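Local structure of (S)-2-haloacid dehalogenase 4A (Burkholderia cepacia, 2NO4) at residues S226-W229 / P230-A233. The protein catalyses the hydrolytic dehalogenation of short-chain (S)-2-haloalkanoic acids, giving the corresponding (R)-2-hydroxyalkanoic acids with inversion of configuration. Numbering follows the deposited sequence.
Sequences SELW and PLLA
Three leucines form the apolar side of a short helix near the C-terminus, Leu228 and Leu232 buried and Leu231 at its margin. Leu228 touches both of the others lightly: its CD2 lies 4.2 Å from CD2 of Leu231, and its CB is 4.3 Å from CD1 of Leu232. The spacing of three and four residues brings them to one side of the helix, where their branched methyl ends pack on Val202, Ile204, Phe19 and Cys17 of the sheet. Further round, the indole of Trp229 runs forward along the helix to Ala233. With CG anti to the backbone N (chi1 -172°), the indole is carried along the helix so that one face meets the Ala233 methyl, and Ala233 CB stands 3.7 Å from the centroid of the six-membered ring, 5° off its normal. This is a CH-pi contact over the face, and the small alanine lets the backbone come close too, its CA 3.8 Å from Trp229 CZ3. A broad, flat indole can take this methyl and also make a cation-pi contact with Lys116. Pro230 has no N-H to offer Ser226 O, four residues back; that oxygen accepts from Trp229 N instead, while Pro230 CD rests 3.5 Å from it. Pro230 CG lies 3.4 Å from Glu227 O, and the bent Glu227 side chain brings OE2 near the same carbon.

The polar edge is the closing turn. Trp229 O accepts from Ala233 N at 2.8 Å, nearly in line with the carbonyl, and also from Leu232 N, which sits above the carbonyl plane. Leu232 N makes a second, weak bond to Leu228 O. Ala233 then leaves helical geometry. At the other end, Ser226 OG is hydrogen-bonded to Ser224 OG.

In this HAD-family Rossmann-like domain, the helix packs over the parallel sheet: Leu228 meets strands 16-19 and 200-204, Leu231 meets 200-204 and 220-222, and Leu232 reaches strand 16-19, while Lys116 belongs to the neighbouring helix 110-119.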
ATOM      1  N   SER B 226       0.220  -2.416  27.824  1.00 23.81           N
ATOM      2  CA  SER B 226       0.498  -2.293  29.266  1.00 27.47           C
ATOM      3  C   SER B 226       1.822  -1.569  29.576  1.00 27.79           C
ATOM      4  O   SER B 226       1.940  -0.908  30.602  1.00 28.63           O
ATOM      5  CB  SER B 226       0.469  -3.675  29.935  1.00 28.22           C
ATOM      6  OG  SER B 226       1.581  -4.450  29.504  1.00 29.79           O
ATOM      7  N   GLU B 227       2.803  -1.679  28.686  1.00 28.98           N
ATOM      8  CA  GLU B 227       4.099  -1.006  28.870  1.00 29.35           C
ATOM      9  C   GLU B 227       4.080   0.476  28.660  1.00 28.85           C
ATOM     10  O   GLU B 227       5.064   1.156  28.956  1.00 30.27           O
ATOM     11  CB  GLU B 227       5.170  -1.630  27.985  1.00 30.99           C
ATOM     12  CG  GLU B 227       5.371  -3.104  28.246  1.00 32.90           C
ATOM     13  CD  GLU B 227       5.945  -3.412  29.629  1.00 36.51           C
ATOM     14  OE1 GLU B 227       5.894  -4.599  30.016  1.00 38.28           O
ATOM     15  OE2 GLU B 227       6.442  -2.497  30.335  1.00 38.54           O
ATOM     16  N   LEU B 228       2.969   0.984  28.142  1.00 27.28           N
ATOM     17  CA  LEU B 228       2.778   2.415  28.020  1.00 26.99           C
ATOM     18  C   LEU B 228       2.607   3.018  29.394  1.00 27.30           C
ATOM     19  O   LEU B 228       2.849   4.209  29.580  1.00 28.37           O
ATOM     20  CB  LEU B 228       1.520   2.727  27.192  1.00 25.91           C
ATOM     21  CG  LEU B 228       1.494   2.429  25.686  1.00 25.88           C
ATOM     22  CD1 LEU B 228       0.067   2.733  25.139  1.00 25.08           C
ATOM     23  CD2 LEU B 228       2.577   3.275  24.938  1.00 25.12           C
ATOM     24  N   TRP B 229       2.167   2.205  30.367  1.00 25.41           N
ATOM     25  CA  TRP B 229       1.935   2.743  31.719  1.00 27.21           C
ATOM     26  C   TRP B 229       3.224   3.274  32.394  1.00 23.61           C
ATOM     27  O   TRP B 229       3.260   4.431  32.792  1.00 25.29           O
ATOM     28  CB  TRP B 229       1.150   1.756  32.599  1.00 26.18           C
ATOM     29  CG  TRP B 229       0.700   2.308  33.967  1.00 26.46           C
ATOM     30  CD1 TRP B 229       0.804   1.661  35.174  1.00 26.25           C
ATOM     31  CD2 TRP B 229       0.095   3.586  34.244  1.00 26.99           C
ATOM     32  NE1 TRP B 229       0.276   2.440  36.171  1.00 26.26           N
ATOM     33  CE2 TRP B 229      -0.149   3.634  35.641  1.00 26.15           C
ATOM     34  CE3 TRP B 229      -0.264   4.708  33.445  1.00 26.87           C
ATOM     35  CZ2 TRP B 229      -0.745   4.753  36.271  1.00 26.41           C
ATOM     36  CZ3 TRP B 229      -0.847   5.829  34.071  1.00 26.89           C
ATOM     37  CH2 TRP B 229      -1.079   5.834  35.484  1.00 27.09           C
ATOM     38  N   PRO B 230       4.271   2.443  32.533  1.00 25.64           N
ATOM     39  CA  PRO B 230       5.513   3.024  33.068  1.00 24.88           C
ATOM     40  C   PRO B 230       6.081   4.165  32.225  1.00 26.64           C
ATOM     41  O   PRO B 230       6.772   5.062  32.761  1.00 26.00           O
ATOM     42  CB  PRO B 230       6.494   1.833  33.082  1.00 24.74           C
ATOM     43  CG  PRO B 230       5.857   0.749  32.235  1.00 23.76           C
ATOM     44  CD  PRO B 230       4.383   0.980  32.322  1.00 25.06           C
ATOM     45  N   LEU B 231       5.819   4.128  30.913  1.00 26.45           N
ATOM     46  CA  LEU B 231       6.294   5.200  30.007  1.00 26.98           C
ATOM     47  C   LEU B 231       5.602   6.528  30.241  1.00 25.71           C
ATOM     48  O   LEU B 231       6.194   7.582  30.079  1.00 27.19           O
ATOM     49  CB  LEU B 231       6.128   4.761  28.550  1.00 28.16           C
ATOM     50  CG  LEU B 231       6.720   5.625  27.453  1.00 28.83           C
ATOM     51  CD1 LEU B 231       8.223   5.502  27.510  1.00 30.04           C
ATOM     52  CD2 LEU B 231       6.176   5.164  26.102  1.00 28.28           C
ATOM     53  N   LEU B 232       4.345   6.490  30.635  1.00 25.90           N
ATOM     54  CA  LEU B 232       3.538   7.720  30.657  1.00 26.30           C
ATOM     55  C   LEU B 232       2.977   8.115  32.020  1.00 27.08           C
ATOM     56  O   LEU B 232       2.380   9.199  32.143  1.00 27.35           O
ATOM     57  CB  LEU B 232       2.385   7.630  29.639  1.00 27.34           C
ATOM     58  CG  LEU B 232       2.758   7.634  28.127  1.00 27.48           C
ATOM     59  CD1 LEU B 232       1.641   7.048  27.287  1.00 25.55           C
ATOM     60  CD2 LEU B 232       3.095   9.067  27.635  1.00 29.16           C
ATOM     61  N   ALA B 233       3.119   7.259  33.035  1.00 28.64           N
ATOM     62  CA  ALA B 233       2.514   7.566  34.347  1.00 30.40           C
ATOM     63  C   ALA B 233       3.079   8.891  34.878  1.00 32.85           C
ATOM     64  O   ALA B 233       4.259   9.157  34.729  1.00 33.75           O
ATOM     65  CB  ALA B 233       2.764   6.442  35.322  1.00 28.90           C
TER